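Local coordinates for protein glycosyl transferase (Staphylococcus aureus, PDB 5U02) that belongs by name to the glycosyl transferases and contains a helical linker domain followed by two beta-rich domains of the E-set clan, at residues 242-255 with 293-305. Numbering follows the deposited sequence.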
loop_
_atom_site.group_PDB
_atom_site.type_symbol
_atom_site.label_atom_id
_atom_site.label_comp_id
_atom_site.label_asym_id
_atom_site.label_seq_id
_atom_site.Cartn_x
_atom_site.Cartn_y
_atom_site.Cartn_z
ATOM N N GLU A 242 16.532 -26.857 5.289
ATOM C CA GLU A 242 15.456 -27.353 6.141
ATOM C C GLU A 242 15.283 -26.552 7.434
ATOM O O GLU A 242 14.398 -26.886 8.232
ATOM C CB GLU A 242 15.618 -28.844 6.474
ATOM C CG GLU A 242 15.595 -29.747 5.241
ATOM C CD GLU A 242 14.268 -29.686 4.494
ATOM O OE1 GLU A 242 13.216 -29.550 5.152
ATOM O OE2 GLU A 242 14.276 -29.761 3.248
ATOM N N THR A 243 16.068 -25.497 7.658
ATOM C CA THR A 243 15.810 -24.596 8.775
ATOM C C THR A 243 14.382 -24.059 8.692
ATOM O O THR A 243 13.937 -23.611 7.630
ATOM C CB THR A 243 16.818 -23.441 8.768
ATOM O OG1 THR A 243 18.128 -23.949 9.035
ATOM C CG2 THR A 243 16.466 -22.402 9.824
ATOM N N SER A 244 13.663 -24.106 9.814
ATOM C CA SER A 244 12.224 -23.886 9.837
ATOM C C SER A 244 11.840 -22.864 10.897
ATOM O O SER A 244 12.647 -22.455 11.734
ATOM C CB SER A 244 11.461 -25.193 10.111
ATOM O OG SER A 244 11.703 -26.148 9.104
ATOM N N ALA A 245 10.569 -22.478 10.853
ATOM C CA ALA A 245 9.942 -21.615 11.840
ATOM C C ALA A 245 8.752 -22.343 12.449
ATOM O O ALA A 245 7.976 -22.989 11.735
ATOM C CB ALA A 245 9.480 -20.301 11.205
ATOM N N LEU A 246 8.608 -22.236 13.768
ATOM C CA LEU A 246 7.517 -22.890 14.476
ATOM C C LEU A 246 6.267 -22.019 14.426
ATOM O O LEU A 246 6.321 -20.823 14.728
ATOM C CB LEU A 246 7.908 -23.173 15.926
ATOM C CG LEU A 246 6.898 -23.931 16.787
ATOM C CD1 LEU A 246 6.740 -25.364 16.307
ATOM C CD2 LEU A 246 7.318 -23.889 18.249
ATOM N N ILE A 247 5.144 -22.628 14.057
ATOM C CA ILE A 247 3.858 -21.950 13.957
ATOM C C ILE A 247 2.857 -22.696 14.828
ATOM O O ILE A 247 2.857 -23.931 14.860
ATOM C CB ILE A 247 3.384 -21.878 12.487
ATOM C CG1 ILE A 247 4.229 -20.858 11.715
ATOM C CG2 ILE A 247 1.894 -21.555 12.395
ATOM C CD1 ILE A 247 3.931 -20.798 10.235
ATOM N N HIS A 248 2.022 -21.945 15.547
ATOM C CA HIS A 248 1.013 -22.500 16.443
ATOM C C HIS A 248 -0.360 -22.052 15.971
ATOM O O HIS A 248 -0.611 -20.852 15.817
ATOM C CB HIS A 248 1.240 -22.052 17.890
ATOM C CG HIS A 248 0.361 -22.741 18.889
ATOM N ND1 HIS A 248 0.080 -24.088 18.833
ATOM C CD2 HIS A 248 -0.276 -22.270 19.990
ATOM C CE1 HIS A 248 -0.701 -24.417 19.847
ATOM N NE2 HIS A 248 -0.931 -23.332 20.564
ATOM N N LEU A 249 -1.256 -23.010 15.773
ATOM C CA LEU A 249 -2.512 -22.711 15.100
ATOM C C LEU A 249 -3.573 -23.685 15.589
ATOM O O LEU A 249 -3.478 -24.884 15.316
ATOM C CB LEU A 249 -2.329 -22.802 13.594
ATOM C CG LEU A 249 -3.515 -22.481 12.713
ATOM C CD1 LEU A 249 -3.981 -21.063 12.946
ATOM C CD2 LEU A 249 -3.065 -22.655 11.307
ATOM N N ASN A 250 -4.573 -23.167 16.301
ATOM C CA ASN A 250 -5.695 -23.962 16.800
ATOM C C ASN A 250 -5.202 -25.210 17.534
ATOM O O ASN A 250 -5.483 -26.346 17.148
ATOM C CB ASN A 250 -6.649 -24.333 15.660
ATOM C CG ASN A 250 -7.602 -23.206 15.303
ATOM O OD1 ASN A 250 -7.361 -22.444 14.365
ATOM N ND2 ASN A 250 -8.693 -23.093 16.054
ATOM N N ASN A 251 -4.431 -24.972 18.596
ATOM C CA ASN A 251 -3.881 -25.982 19.497
ATOM C C ASN A 251 -2.874 -26.912 18.828
ATOM O O ASN A 251 -2.331 -27.796 19.504
ATOM C CB ASN A 251 -4.978 -26.840 20.144
ATOM C CG ASN A 251 -6.059 -26.005 20.799
ATOM O OD1 ASN A 251 -7.174 -25.900 20.286
ATOM N ND2 ASN A 251 -5.735 -25.409 21.941
ATOM N N ASP A 252 -2.595 -26.745 17.541
ATOM C CA ASP A 252 -1.712 -27.631 16.799
ATOM C C ASP A 252 -0.437 -26.904 16.390
ATOM O O ASP A 252 -0.412 -25.680 16.232
ATOM C CB ASP A 252 -2.415 -28.179 15.558
ATOM C CG ASP A 252 -3.748 -28.796 15.884
ATOM O OD1 ASP A 252 -3.797 -29.597 16.836
ATOM O OD2 ASP A 252 -4.745 -28.470 15.203
ATOM N N PHE A 253 0.624 -27.681 16.202
ATOM C CA PHE A 253 1.930 -27.145 15.851
ATOM C C PHE A 253 2.289 -27.502 14.416
ATOM O O PHE A 253 1.965 -28.591 13.932
ATOM C CB PHE A 253 3.002 -27.661 16.807
ATOM C CG PHE A 253 2.964 -27.004 18.152
ATOM C CD1 PHE A 253 3.672 -25.837 18.384
ATOM C CD2 PHE A 253 2.205 -27.542 19.179
ATOM C CE1 PHE A 253 3.636 -25.224 19.617
ATOM C CE2 PHE A 253 2.167 -26.934 20.417
ATOM C CZ PHE A 253 2.883 -25.772 20.634
ATOM N N TYR A 254 2.962 -26.568 13.746
ATOM C CA TYR A 254 3.368 -26.720 12.358
ATOM C C TYR A 254 4.772 -26.168 12.191
ATOM O O TYR A 254 5.258 -25.386 13.015
ATOM C CB TYR A 254 2.428 -25.981 11.396
ATOM C CG TYR A 254 0.970 -26.388 11.482
ATOM C CD1 TYR A 254 0.150 -25.895 12.487
ATOM C CD2 TYR A 254 0.409 -27.233 10.533
ATOM C CE1 TYR A 254 -1.188 -26.254 12.561
ATOM C CE2 TYR A 254 -0.926 -27.595 10.597
ATOM C CZ TYR A 254 -1.717 -27.103 11.614
ATOM O OH TYR A 254 -3.040 -27.460 11.684
ATOM N N ARG A 255 5.422 -26.583 11.108
ATOM C CA ARG A 255 6.674 -25.981 10.681
ATOM C C ARG A 255 6.461 -25.300 9.337
ATOM O O ARG A 255 5.721 -25.805 8.485
ATOM C CB ARG A 255 7.813 -27.011 10.591
ATOM C CG ARG A 255 7.600 -28.168 9.611
ATOM C CD ARG A 255 8.882 -28.997 9.507
ATOM N NE ARG A 255 8.705 -30.277 8.822
ATOM C CZ ARG A 255 8.979 -30.481 7.537
ATOM N NH1 ARG A 255 9.432 -29.482 6.791
ATOM N NH2 ARG A 255 8.801 -31.680 6.992
ATOM N N THR A 293 16.219 -27.324 21.409
ATOM C CA THR A 293 17.074 -27.965 20.415
ATOM C C THR A 293 16.217 -28.547 19.300
ATOM O O THR A 293 15.336 -29.377 19.554
ATOM C CB THR A 293 17.936 -29.057 21.052
ATOM O OG1 THR A 293 18.629 -28.514 22.183
ATOM C CG2 THR A 293 18.957 -29.575 20.054
ATOM N N GLY A 294 16.465 -28.103 18.070
ATOM C CA GLY A 294 15.860 -28.735 16.912
ATOM C C GLY A 294 16.510 -30.085 16.671
ATOM O O GLY A 294 17.733 -30.162 16.456
ATOM N N LEU A 295 15.722 -31.160 16.710
ATOM C CA LEU A 295 16.305 -32.497 16.629
ATOM C C LEU A 295 16.644 -32.883 15.193
ATOM O O LEU A 295 17.719 -33.434 14.931
ATOM C CB LEU A 295 15.356 -33.523 17.247
ATOM C CG LEU A 295 14.881 -33.202 18.664
ATOM C CD1 LEU A 295 13.989 -34.317 19.185
ATOM C CD2 LEU A 295 16.071 -32.962 19.595
ATOM N N ASP A 296 15.733 -32.611 14.251
ATOM C CA ASP A 296 15.920 -32.987 12.856
ATOM C C ASP A 296 16.321 -31.824 11.968
ATOM O O ASP A 296 16.865 -32.051 10.882
ATOM C CB ASP A 296 14.636 -33.615 12.297
ATOM C CG ASP A 296 14.273 -34.939 12.993
ATOM O OD1 ASP A 296 15.162 -35.549 13.619
ATOM O OD2 ASP A 296 13.108 -35.361 12.894
ATOM N N ARG A 297 16.049 -30.600 12.402
ATOM C CA ARG A 297 16.319 -29.410 11.615
ATOM C C ARG A 297 16.387 -28.238 12.581
ATOM O O ARG A 297 15.900 -28.316 13.711
ATOM C CB ARG A 297 15.239 -29.190 10.550
ATOM C CG ARG A 297 13.874 -28.843 11.138
ATOM C CD ARG A 297 12.769 -28.839 10.089
ATOM N NE ARG A 297 12.208 -30.166 9.849
ATOM C CZ ARG A 297 12.261 -30.806 8.686
ATOM N NH1 ARG A 297 12.849 -30.248 7.638
ATOM N NH2 ARG A 297 11.717 -32.007 8.573
ATOM N N GLY A 298 17.010 -27.155 12.137
ATOM C CA GLY A 298 17.056 -25.967 12.958
ATOM C C GLY A 298 15.730 -25.230 12.951
ATOM O O GLY A 298 14.989 -25.240 11.968
ATOM N N TYR A 299 15.431 -24.589 14.080
ATOM C CA TYR A 299 14.284 -23.703 14.220
ATOM C C TYR A 299 14.777 -22.333 14.660
ATOM O O TYR A 299 15.512 -22.221 15.648
ATOM C CB TYR A 299 13.272 -24.253 15.230
ATOM C CG TYR A 299 12.358 -25.308 14.658
ATOM C CD1 TYR A 299 12.747 -26.648 14.611
ATOM C CD2 TYR A 299 11.105 -24.969 14.164
ATOM C CE1 TYR A 299 11.913 -27.614 14.084
ATOM C CE2 TYR A 299 10.265 -25.928 13.636
ATOM C CZ TYR A 299 10.673 -27.248 13.599
ATOM O OH TYR A 299 9.836 -28.204 13.072
ATOM N N VAL A 300 14.380 -21.297 13.926
ATOM C CA VAL A 300 14.813 -19.935 14.204
ATOM C C VAL A 300 13.691 -19.211 14.933
ATOM O O VAL A 300 12.534 -19.229 14.489
ATOM C CB VAL A 300 15.206 -19.194 12.914
ATOM C CG1 VAL A 300 16.620 -19.574 12.500
ATOM C CG2 VAL A 300 14.218 -19.494 11.794
ATOM N N PHE A 301 14.032 -18.583 16.056
ATOM C CA PHE A 301 13.095 -17.801 16.843
ATOM C C PHE A 301 13.577 -16.361 16.908
ATOM O O PHE A 301 14.780 -16.086 16.815
ATOM C CB PHE A 301 12.941 -18.372 18.265
ATOM C CG PHE A 301 12.269 -19.718 18.310
ATOM C CD1 PHE A 301 12.990 -20.879 18.079
ATOM C CD2 PHE A 301 10.911 -19.818 18.577
ATOM C CE1 PHE A 301 12.369 -22.117 18.114
ATOM C CE2 PHE A 301 10.284 -21.050 18.613
ATOM C CZ PHE A 301 11.015 -22.205 18.384
ATOM N N GLU A 302 12.628 -15.440 17.061
ATOM C CA GLU A 302 12.976 -14.034 17.206
ATOM C C GLU A 302 13.700 -13.809 18.528
ATOM O O GLU A 302 13.251 -14.267 19.583
ATOM C CB GLU A 302 11.722 -13.166 17.128
ATOM C CG GLU A 302 10.548 -13.691 17.940
ATOM C CD GLU A 302 9.456 -12.647 18.157
ATOM O OE1 GLU A 302 8.406 -13.003 18.732
ATOM O OE2 GLU A 302 9.647 -11.474 17.768
ATOM N N GLU A 303 14.824 -13.108 18.471
ATOM C CA GLU A 303 15.575 -12.831 19.682
ATOM C C GLU A 303 14.947 -11.669 20.440
ATOM O O GLU A 303 14.288 -10.802 19.860
ATOM C CB GLU A 303 17.038 -12.532 19.348
ATOM C CG GLU A 303 17.776 -13.722 18.733
ATOM C CD GLU A 303 19.272 -13.495 18.643
ATOM O OE1 GLU A 303 19.687 -12.432 18.142
ATOM O OE2 GLU A 303 20.036 -14.371 19.093
ATOM N N GLY A 304 15.150 -11.664 21.753
ATOM C CA GLY A 304 14.616 -10.610 22.590
ATOM C C GLY A 304 13.863 -11.146 23.786
ATOM O O GLY A 304 14.113 -12.268 24.234
ATOM N N MET A 305 12.920 -10.357 24.294
ATOM C CA MET A 305 12.199 -10.731 25.502
ATOM C C MET A 305 11.382 -11.997 25.282
ATOM O O MET A 305 10.839 -12.233 24.200
ATOM C CB MET A 305 11.287 -9.591 25.944
ATOM C CG MET A 305 12.039 -8.321 26.282
ATOM S SD MET A 305 10.938 -6.916 26.499
ATOM C CE MET A 305 12.130 -5.579 26.536
HETATM O O HOH W 1 18.480 -26.980 9.789
HETATM O O HOH W 2 10.683 -21.085 15.239
#
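Ser244 and Tyr299 form a single beta bridge between the two C-terminal beta domains, where the chain entering the hairpin of strands 245-249 and 252-260 meets the loop between strands 289-294 and 304-310. Ser244 N donates to Gly298 O at 2.8 Å. Ser244 O accepts from Val300 N at 3.0 Å. A water extends the pairing from Leu246 N to Val300 O and lies over one face of the Phe301 ring. Ser244 CB sits over one face of the Tyr299 ring, off-centre, as a CH-pi contact 4.2 Å from its centroid. The backbone at Leu246 N meets the edge of the same ring. Leu246 CD2 touches Phe301 CZ at 4.1 Å. Both domains belong to the E-set clan, and the interface is largely buried. A guanidinium stack lies beside the bridge. The Arg297 chain bends at chi3 (85°), and its guanidinium is stacked face to face with that of Arg255, with centres 3.5 Å apart and planes at 11°. Charge repulsion is probably eased by Glu242, whose OE1 makes a 2.6 Å salt bridge to Arg297 NH1, approaching at the edge of the guanidinium. The carboxylate plane is turned 69° from the guanidinium. Arg255 NH1 and Ser244 OG both hydrogen-bond to Thr257 OG1.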